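Local coordinates for protein protoporphyrinogen oxidase (Exiguobacterium sibiricum, PDB 3LOV) that probably oxidises coproporphyrinogen III to coproporphyrin III with oxygen in bacterial heme b biosynthesis, using FAD as its cofactor, at residues T314-Q319 with P355-L360; P300-L305 with Q422-E427. All coordinates share one frame; numbering follows the deposited sequence. Where two conformers were deposited one is given.

In the fold
Contacts 1 and 2 lie on opposite sides of the chain's centre, with their own centres about 44 Å apart. Contact 1 joins two neighbouring strands of the mixed sheet, near its 400-411 edge. Contact 2 sets a short helix against helix 417-431, on the side of the parallel, Rossmann-type sheet. Helix 300-303 is followed in the chain by strand 307-318, and both segments of contact 1 fall within the loop that contact 2 closes. Both are partly buried. Contact 1 relies on backbone hydrogen bonds and apolar side chains, and frays into exposed residues at Asp318, Gln319 and Asp356. Contact 2 is smaller, with a charged cluster beside a valine–leucine contact. Neither touches the FAD.

Contact 1: T314-Q319 with P355-L360; sequences TMIFDQ and PDHTVL
Strands 314-318 and 357-360 run antiparallel and are joined by four backbone hydrogen bonds. Met315, a selenomethionine here, and Leu360 form one hydrogen-bonded pair. Met315 N to Leu360 O is 2.7 Å, nearly along the C=O axis. Leu360 N returns to Met315 O at 2.9 Å, in the carbonyl plane. Phe317 and Thr358 form the second such pair. Phe317 N meets Thr358 O almost head-on at 2.8 Å (C=O...N angle 171°). Thr358 N reaches Phe317 O at 3.1 Å from above the carbonyl plane. Between them Ile316 and Val359 form a non-hydrogen-bonded pair, the regular alternation of an antiparallel ladder. Ile316 has backbone hydrogen bonds to Lys399 and Gln400, and Val359 N bonds to Asp347 OD1. At the frayed end, Gln319 OE1 lies 2.8 Å from His357 N, but the angle is too poor for a hydrogen bond. His357 NE2 bonds to Lys399 NZ, and Thr358 OG1 weakly to Gln320 N.

Phe317 has CG beside its backbone N (chi1 -61°). With chi2 at -88°, Thr358 O lies at the ring edge, in its plane, 3.5 Å from Phe317 CD2. Phe317 CE2 meets Leu360 CD1 obliquely at 4.1 Å, and the ring also touches Pro398. An alanine here would lose the ring and would probably loosen the packing against both. On the other face, Ile316 CG1 and Val359 CG2 lie side by side. Thr314 CG2 presses on Val359 CG1 at 3.4 Å, tighter than usual.

The pair lies inside the mixed sheet, apart from the parallel Rossmann-type sheet of this amine oxidase fold, between strands 340-345 and 400-411. Helix 377-392 covers the face of Met315 and Leu360, while Ile55 of strand 55-56 touches Thr314, Ile316 and Val359 on the other.

Contact 2: P300-L305 with Q422-E427; sequences PELEQL and QRVREE
Arg423 NH1 is the best-held polar atom, gripped by two acceptors. One is the backbone oxygen of His298, just before the short helix 300-303. The other is Glu301 OE1, 3.0 Å from NH1. The second bond is a salt bridge, but weak as a hydrogen bond, because its N-H...O angle is only 124°. OE1 comes to the guanidinium edge near its plane, and the carboxylate and guanidinium planes are 25° apart. The two side chains cross at about a right angle. Both are bent at their second torsion: Glu301 turns there (chi2 84°), and so does Arg423. The second carboxylate oxygen, Glu301 OE2, lies alongside the arginine chain, 3.1 Å from Arg423 CD.

Glu301, Arg423 and Glu427 form a salt-bridge network. Glu427 stands one helical turn on from Arg423. Its CB sits 3.8 Å above one face of the guanidinium, toward the rim. Its OE1 is 3.5 Å from Arg423 NH2, well off the guanidinium plane, so this link is one of charge alone. Glu427 OE2 takes a hydrogen bond from His298 N. Helix 417-431 therefore holds both the N and the O of His298. In the FAD-binding fold this helix leads into strand 435-437, an outermost strand of the parallel Rossmann-type sheet, while helix 300-303 follows helix 287-293.

Beside the charged cluster the contact is mostly carbon on carbon. Val424 points toward helix 300-303 and divides its two methyls. CG2 meets Glu301 CB at 3.5 Å, the side chains sliding past each other in opposite directions. CG1, anti to the backbone N, lies 3.9 Å from Leu302 CD1. Leu302 crosses Val424 at about a right angle and is buried. It also touches Ile421 of helix 417-431, and His287, Val290 and Val291 of helix 287-293.

Contact 1: T314-Q319 with P355-L360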
ATOM      1  N   THR A 314      16.518   6.810  -0.008  1.00 20.76           N
ATOM      2  CA  THR A 314      16.779   7.018  -1.415  1.00 25.79           C
ATOM      3  C   THR A 314      18.171   7.586  -1.528  1.00 24.05           C
ATOM      4  O   THR A 314      18.500   8.522  -0.829  1.00 23.94           O
ATOM      5  CB  THR A 314      15.770   7.985  -2.070  1.00 27.37           C
ATOM      6  OG1 THR A 314      14.484   7.343  -2.180  1.00 28.68           O
ATOM      7  CG2 THR A 314      16.265   8.387  -3.463  1.00 23.13           C
HETATM    8  N   MSE A 315      18.993   6.976  -2.381  1.00 25.94           N
HETATM    9  CA  MSE A 315      20.376   7.434  -2.616  1.00 27.93           C
HETATM   10  C   MSE A 315      20.554   7.870  -4.070  1.00 28.52           C
HETATM   11  O   MSE A 315      20.300   7.081  -4.984  1.00 27.08           O
HETATM   12  CB  MSE A 315      21.346   6.303  -2.320  1.00 28.09           C
HETATM   13  CG  MSE A 315      21.498   6.027  -0.853  1.00 36.28           C
HETATM   14 SE   MSE A 315      21.978   4.194  -0.516  0.75 48.27          SE
HETATM   15  CE  MSE A 315      22.763   4.663   1.162  1.00 45.04           C
ATOM     16  N   ILE A 316      20.964   9.129  -4.246  1.00 29.28           N
ATOM     17  CA  ILE A 316      21.176   9.745  -5.545  1.00 30.31           C
ATOM     18  C   ILE A 316      22.670   9.661  -5.820  1.00 31.57           C
ATOM     19  O   ILE A 316      23.470  10.158  -5.057  1.00 28.88           O
ATOM     20  CB  ILE A 316      20.738  11.236  -5.575  1.00 30.96           C
ATOM     21  CG1 ILE A 316      19.201  11.366  -5.568  1.00 32.45           C
ATOM     22  CG2 ILE A 316      21.333  11.939  -6.833  1.00 29.05           C
ATOM     23  CD1 ILE A 316      18.671  12.730  -5.122  1.00 26.62           C
ATOM     24  N   PHE A 317      23.024   9.019  -6.925  1.00 37.19           N
ATOM     25  CA  PHE A 317      24.407   8.918  -7.382  1.00 40.25           C
ATOM     26  C   PHE A 317      24.568   9.604  -8.707  1.00 45.52           C
ATOM     27  O   PHE A 317      23.645   9.584  -9.528  1.00 49.18           O
ATOM     28  CB  PHE A 317      24.754   7.461  -7.637  1.00 38.91           C
ATOM     29  CG  PHE A 317      24.657   6.600  -6.428  1.00 42.82           C
ATOM     30  CD1 PHE A 317      25.754   6.450  -5.579  1.00 32.42           C
ATOM     31  CD2 PHE A 317      23.466   5.944  -6.127  1.00 30.18           C
ATOM     32  CE1 PHE A 317      25.671   5.636  -4.452  1.00 42.27           C
ATOM     33  CE2 PHE A 317      23.381   5.133  -5.018  1.00 42.40           C
ATOM     34  CZ  PHE A 317      24.477   4.979  -4.167  1.00 40.54           C
ATOM     35  N   ASP A 318      25.754  10.148  -8.967  1.00 50.04           N
ATOM     36  CA  ASP A 318      26.085  10.570 -10.325  1.00 51.73           C
ATOM     37  C   ASP A 318      25.898   9.366 -11.260  1.00 52.20           C
ATOM     38  O   ASP A 318      26.131   8.220 -10.863  1.00 51.06           O
ATOM     39  CB  ASP A 318      27.510  11.143 -10.398  1.00 53.40           C
ATOM     40  CG  ASP A 318      27.568  12.612  -9.995  1.00 53.42           C
ATOM     41  OD1 ASP A 318      26.723  13.391 -10.495  1.00 47.30           O
ATOM     42  OD2 ASP A 318      28.454  12.989  -9.187  1.00 61.05           O
ATOM     43  N   GLN A 319      25.422   9.630 -12.477  1.00 53.61           N
ATOM     44  CA  GLN A 319      25.073   8.570 -13.416  1.00 55.55           C
ATOM     45  C   GLN A 319      26.198   7.553 -13.482  1.00 56.76           C
ATOM     46  O   GLN A 319      27.364   7.929 -13.540  1.00 58.79           O
ATOM     47  CB  GLN A 319      24.793   9.152 -14.797  1.00 56.19           C
ATOM     48  CG  GLN A 319      24.269   8.125 -15.792  1.00 59.39           C
ATOM     49  CD  GLN A 319      22.960   8.553 -16.446  1.00 68.44           C
ATOM     50  OE1 GLN A 319      22.015   8.946 -15.765  1.00 73.07           O
ATOM     51  NE2 GLN A 319      22.897   8.460 -17.767  1.00 71.90           N
ATOM     52  N   PRO A 355      16.463  11.879 -14.591  1.00 44.28           N
ATOM     53  CA  PRO A 355      16.925  11.642 -15.957  1.00 46.31           C
ATOM     54  C   PRO A 355      18.431  11.354 -16.120  1.00 46.39           C
ATOM     55  O   PRO A 355      18.804  10.451 -16.893  1.00 48.57           O
ATOM     56  CB  PRO A 355      16.557  12.954 -16.666  1.00 48.12           C
ATOM     57  CG  PRO A 355      16.524  13.988 -15.556  1.00 49.73           C
ATOM     58  CD  PRO A 355      15.907  13.235 -14.424  1.00 44.82           C
ATOM     59  N   ASP A 356      19.281  12.104 -15.416  1.00 43.67           N
ATOM     60  CA  ASP A 356      20.733  11.971 -15.602  1.00 43.26           C
ATOM     61  C   ASP A 356      21.442  11.459 -14.375  1.00 42.20           C
ATOM     62  O   ASP A 356      22.533  11.924 -14.035  1.00 42.15           O
ATOM     63  CB  ASP A 356      21.309  13.319 -15.989  1.00 43.51           C
ATOM     64  CG  ASP A 356      20.800  13.774 -17.325  1.00 48.31           C
ATOM     65  OD1 ASP A 356      21.113  13.080 -18.317  1.00 53.16           O
ATOM     66  OD2 ASP A 356      20.056  14.778 -17.367  1.00 49.16           O
ATOM     67  N   HIS A 357      20.820  10.500 -13.699  1.00 39.70           N
ATOM     68  CA  HIS A 357      21.380   9.966 -12.472  1.00 36.66           C
ATOM     69  C   HIS A 357      20.966   8.537 -12.238  1.00 34.61           C
ATOM     70  O   HIS A 357      20.029   8.038 -12.853  1.00 35.32           O
ATOM     71  CB  HIS A 357      20.929  10.801 -11.266  1.00 36.36           C
ATOM     72  CG  HIS A 357      21.389  12.221 -11.297  1.00 36.97           C
ATOM     73  ND1 HIS A 357      20.823  13.163 -12.128  1.00 37.76           N
ATOM     74  CD2 HIS A 357      22.331  12.870 -10.573  1.00 41.81           C
ATOM     75  CE1 HIS A 357      21.396  14.333 -11.913  1.00 39.60           C
ATOM     76  NE2 HIS A 357      22.318  14.181 -10.978  1.00 42.32           N
ATOM     77  N   THR A 358      21.689   7.896 -11.321  1.00 33.55           N
ATOM     78  CA  THR A 358      21.370   6.585 -10.843  1.00 32.09           C
ATOM     79  C   THR A 358      20.788   6.832  -9.467  1.00 32.67           C
ATOM     80  O   THR A 358      21.451   7.413  -8.591  1.00 31.83           O
ATOM     81  CB  THR A 358      22.623   5.715 -10.773  1.00 34.70           C
ATOM     82  OG1 THR A 358      23.112   5.518 -12.106  1.00 39.85           O
ATOM     83  CG2 THR A 358      22.337   4.352 -10.154  1.00 33.15           C
ATOM     84  N   VAL A 359      19.538   6.405  -9.278  1.00 30.60           N
ATOM     85  CA  VAL A 359      18.871   6.595  -7.995  1.00 28.72           C
ATOM     86  C   VAL A 359      18.328   5.282  -7.483  1.00 26.30           C
ATOM     87  O   VAL A 359      17.548   4.613  -8.183  1.00 22.96           O
ATOM     88  CB  VAL A 359      17.750   7.603  -8.125  1.00 27.81           C
ATOM     89  CG1 VAL A 359      17.092   7.853  -6.757  1.00 24.99           C
ATOM     90  CG2 VAL A 359      18.299   8.916  -8.761  1.00 27.93           C
ATOM     91  N   LEU A 360      18.742   4.933  -6.261  1.00 25.04           N
ATOM     92  CA  LEU A 360      18.299   3.713  -5.598  1.00 24.29           C
ATOM     93  C   LEU A 360      17.353   4.093  -4.437  1.00 24.46           C
ATOM     94  O   LEU A 360      17.629   5.010  -3.672  1.00 27.08           O
ATOM     95  CB  LEU A 360      19.494   2.859  -5.115  1.00 23.82           C
ATOM     96  CG  LEU A 360      20.526   2.317  -6.145  1.00 26.40           C
ATOM     97  CD1 LEU A 360      21.642   1.495  -5.465  1.00 21.42           C
ATOM     98  CD2 LEU A 360      19.867   1.458  -7.228  1.00 18.77           C
TER

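Contact 2: P300-L305 with Q422-E427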
ATOM      1  N   PRO A 300     -12.837  -3.824  19.499  1.00 25.65           N
ATOM      2  CA  PRO A 300     -11.652  -4.670  19.691  1.00 25.23           C
ATOM      3  C   PRO A 300     -11.011  -5.015  18.345  1.00 24.82           C
ATOM      4  O   PRO A 300      -9.792  -5.186  18.279  1.00 24.35           O
ATOM      5  CB  PRO A 300     -12.220  -5.929  20.369  1.00 25.78           C
ATOM      6  CG  PRO A 300     -13.666  -5.961  19.971  1.00 26.56           C
ATOM      7  CD  PRO A 300     -14.073  -4.505  19.918  1.00 25.92           C
ATOM      8  N   GLU A 301     -11.833  -5.121  17.291  1.00 23.66           N
ATOM      9  CA  GLU A 301     -11.323  -5.366  15.932  1.00 22.92           C
ATOM     10  C   GLU A 301     -10.252  -4.344  15.575  1.00 22.22           C
ATOM     11  O   GLU A 301      -9.188  -4.698  15.067  1.00 23.10           O
ATOM     12  CB  GLU A 301     -12.420  -5.316  14.885  1.00 22.17           C
ATOM     13  CG  GLU A 301     -13.494  -6.368  15.049  1.00 20.04           C
ATOM     14  CD  GLU A 301     -14.600  -5.964  16.039  1.00 26.84           C
ATOM     15  OE1 GLU A 301     -14.511  -4.922  16.712  1.00 25.99           O
ATOM     16  OE2 GLU A 301     -15.605  -6.671  16.095  1.00 29.37           O
ATOM     17  N   LEU A 302     -10.485  -3.083  15.899  1.00 23.54           N
ATOM     18  CA  LEU A 302      -9.472  -2.057  15.653  1.00 21.82           C
ATOM     19  C   LEU A 302      -8.304  -2.105  16.639  1.00 22.78           C
ATOM     20  O   LEU A 302      -7.184  -1.783  16.260  1.00 19.81           O
ATOM     21  CB  LEU A 302     -10.091  -0.659  15.641  1.00 22.14           C
ATOM     22  CG  LEU A 302     -11.001  -0.345  14.461  1.00 22.52           C
ATOM     23  CD1 LEU A 302     -11.283   1.172  14.438  1.00 18.64           C
ATOM     24  CD2 LEU A 302     -10.402  -0.771  13.141  1.00 23.92           C
ATOM     25  N   GLU A 303      -8.548  -2.493  17.900  1.00 22.97           N
ATOM     26  CA  GLU A 303      -7.434  -2.651  18.875  1.00 23.55           C
ATOM     27  C   GLU A 303      -6.467  -3.778  18.454  1.00 22.55           C
ATOM     28  O   GLU A 303      -5.295  -3.712  18.709  1.00 25.76           O
ATOM     29  CB  GLU A 303      -7.960  -2.950  20.290  1.00 22.26           C
ATOM     30  CG  GLU A 303      -8.723  -1.795  20.907  1.00 24.32           C
ATOM     31  CD  GLU A 303      -9.612  -2.187  22.085  1.00 29.86           C
ATOM     32  OE1 GLU A 303      -9.788  -3.386  22.377  1.00 32.67           O
ATOM     33  OE2 GLU A 303     -10.188  -1.271  22.688  1.00 25.68           O
ATOM     34  N   GLN A 304      -6.990  -4.818  17.833  1.00 21.64           N
ATOM     35  CA  GLN A 304      -6.170  -5.941  17.374  1.00 21.55           C
ATOM     36  C   GLN A 304      -5.652  -5.810  15.962  1.00 20.68           C
ATOM     37  O   GLN A 304      -4.988  -6.711  15.493  1.00 22.21           O
ATOM     38  CB  GLN A 304      -7.007  -7.220  17.460  1.00 22.60           C
ATOM     39  CG  GLN A 304      -7.324  -7.569  18.907  1.00 29.23           C
ATOM     40  CD  GLN A 304      -8.559  -8.430  19.027  1.00 35.99           C
ATOM     41  OE1 GLN A 304      -8.744  -9.403  18.290  1.00 37.67           O
ATOM     42  NE2 GLN A 304      -9.433  -8.057  19.938  1.00 41.32           N
ATOM     43  N   LEU A 305      -5.930  -4.703  15.267  1.00 20.43           N
ATOM     44  CA  LEU A 305      -5.383  -4.497  13.932  1.00 20.13           C
ATOM     45  C   LEU A 305      -3.984  -3.931  14.054  1.00 18.72           C
ATOM     46  O   LEU A 305      -3.797  -2.765  14.382  1.00 18.63           O
ATOM     47  CB  LEU A 305      -6.307  -3.583  13.112  1.00 21.62           C
ATOM     48  CG  LEU A 305      -6.006  -3.380  11.634  1.00 19.88           C
ATOM     49  CD1 LEU A 305      -6.142  -4.682  10.864  1.00 17.49           C
ATOM     50  CD2 LEU A 305      -6.900  -2.285  11.054  1.00 15.33           C
ATOM     51  N   GLN A 422     -17.062  -4.161   8.827  1.00 25.41           N
ATOM     52  CA  GLN A 422     -18.530  -3.941   8.809  0.50 25.05           C
ATOM     53  C   GLN A 422     -19.058  -3.853  10.247  1.00 25.62           C
ATOM     54  O   GLN A 422     -19.857  -2.969  10.605  1.00 27.57           O
ATOM     55  CB  GLN A 422     -19.256  -5.065   8.015  0.50 24.61           C
ATOM     56  CG  GLN A 422     -20.739  -5.287   8.398  0.50 24.61           C
ATOM     57  CD  GLN A 422     -21.444  -6.407   7.603  0.50 30.91           C
ATOM     58  OE1 GLN A 422     -20.900  -6.964   6.649  0.50 29.02           O
ATOM     59  NE2 GLN A 422     -22.672  -6.721   8.001  0.50 23.81           N
ATOM     60  N   ARG A 423     -18.622  -4.788  11.086  1.00 23.32           N
ATOM     61  CA  ARG A 423     -19.059  -4.761  12.462  1.00 25.90           C
ATOM     62  C   ARG A 423     -18.548  -3.501  13.192  1.00 23.61           C
ATOM     63  O   ARG A 423     -19.304  -2.900  13.917  1.00 19.20           O
ATOM     64  CB  ARG A 423     -18.695  -6.069  13.192  1.00 31.16           C
ATOM     65  CG  ARG A 423     -19.366  -6.221  14.590  1.00 36.43           C
ATOM     66  CD  ARG A 423     -18.454  -5.648  15.647  1.00 44.91           C
ATOM     67  NE  ARG A 423     -19.097  -5.192  16.875  1.00 48.79           N
ATOM     68  CZ  ARG A 423     -18.476  -4.478  17.807  1.00 48.89           C
ATOM     69  NH1 ARG A 423     -17.203  -4.107  17.631  1.00 39.63           N
ATOM     70  NH2 ARG A 423     -19.125  -4.119  18.913  1.00 58.95           N
ATOM     71  N   VAL A 424     -17.289  -3.090  12.992  1.00 21.27           N
ATOM     72  CA  VAL A 424     -16.771  -1.826  13.561  1.00 21.14           C
ATOM     73  C   VAL A 424     -17.698  -0.630  13.164  1.00 22.79           C
ATOM     74  O   VAL A 424     -18.172   0.119  14.029  1.00 23.69           O
ATOM     75  CB  VAL A 424     -15.242  -1.601  13.180  1.00 23.44           C
ATOM     76  CG1 VAL A 424     -14.783  -0.149  13.344  1.00 18.19           C
ATOM     77  CG2 VAL A 424     -14.313  -2.531  13.975  1.00 19.30           C
ATOM     78  N   ARG A 425     -18.032  -0.527  11.880  1.00 22.52           N
ATOM     79  CA  ARG A 425     -18.862   0.567  11.365  1.00 23.00           C
ATOM     80  C   ARG A 425     -20.275   0.601  11.949  1.00 24.71           C
ATOM     81  O   ARG A 425     -20.784   1.693  12.253  1.00 23.63           O
ATOM     82  CB  ARG A 425     -18.919   0.522   9.844  1.00 23.86           C
ATOM     83  CG  ARG A 425     -17.564   0.921   9.199  1.00 19.13           C
ATOM     84  CD  ARG A 425     -17.714   1.042   7.693  1.00 26.81           C
ATOM     85  NE  ARG A 425     -16.653   1.842   7.084  1.00 25.06           N
ATOM     86  CZ  ARG A 425     -15.849   1.428   6.102  1.00 22.55           C
ATOM     87  NH1 ARG A 425     -15.973   0.221   5.546  1.00 22.23           N
ATOM     88  NH2 ARG A 425     -14.943   2.259   5.624  1.00 25.84           N
ATOM     89  N   GLU A 426     -20.867  -0.582  12.175  1.00 24.37           N
ATOM     90  CA  GLU A 426     -22.192  -0.702  12.803  1.00 22.98           C
ATOM     91  C   GLU A 426     -22.157  -0.286  14.256  1.00 25.62           C
ATOM     92  O   GLU A 426     -23.084   0.356  14.758  1.00 24.77           O
ATOM     93  CB  GLU A 426     -22.697  -2.151  12.715  1.00 23.99           C
ATOM     94  CG  GLU A 426     -23.049  -2.564  11.303  1.00 28.62           C
ATOM     95  CD  GLU A 426     -23.305  -4.061  11.178  1.00 40.40           C
ATOM     96  OE1 GLU A 426     -23.353  -4.750  12.230  1.00 47.42           O
ATOM     97  OE2 GLU A 426     -23.446  -4.538  10.022  1.00 40.34           O
ATOM     98  N   GLU A 427     -21.091  -0.667  14.951  1.00 23.57           N
ATOM     99  CA  GLU A 427     -20.924  -0.246  16.306  1.00 23.13           C
ATOM    100  C   GLU A 427     -20.761   1.262  16.377  1.00 23.12           C
ATOM    101  O   GLU A 427     -21.339   1.905  17.239  1.00 22.57           O
ATOM    102  CB  GLU A 427     -19.710  -0.907  16.937  1.00 23.53           C
ATOM    103  CG  GLU A 427     -19.312  -0.337  18.302  1.00 27.57           C
ATOM    104  CD  GLU A 427     -20.200  -0.816  19.469  1.00 31.30           C
ATOM    105  OE1 GLU A 427     -21.291  -1.351  19.225  1.00 33.76           O
ATOM    106  OE2 GLU A 427     -19.772  -0.675  20.629  1.00 24.47           O
TER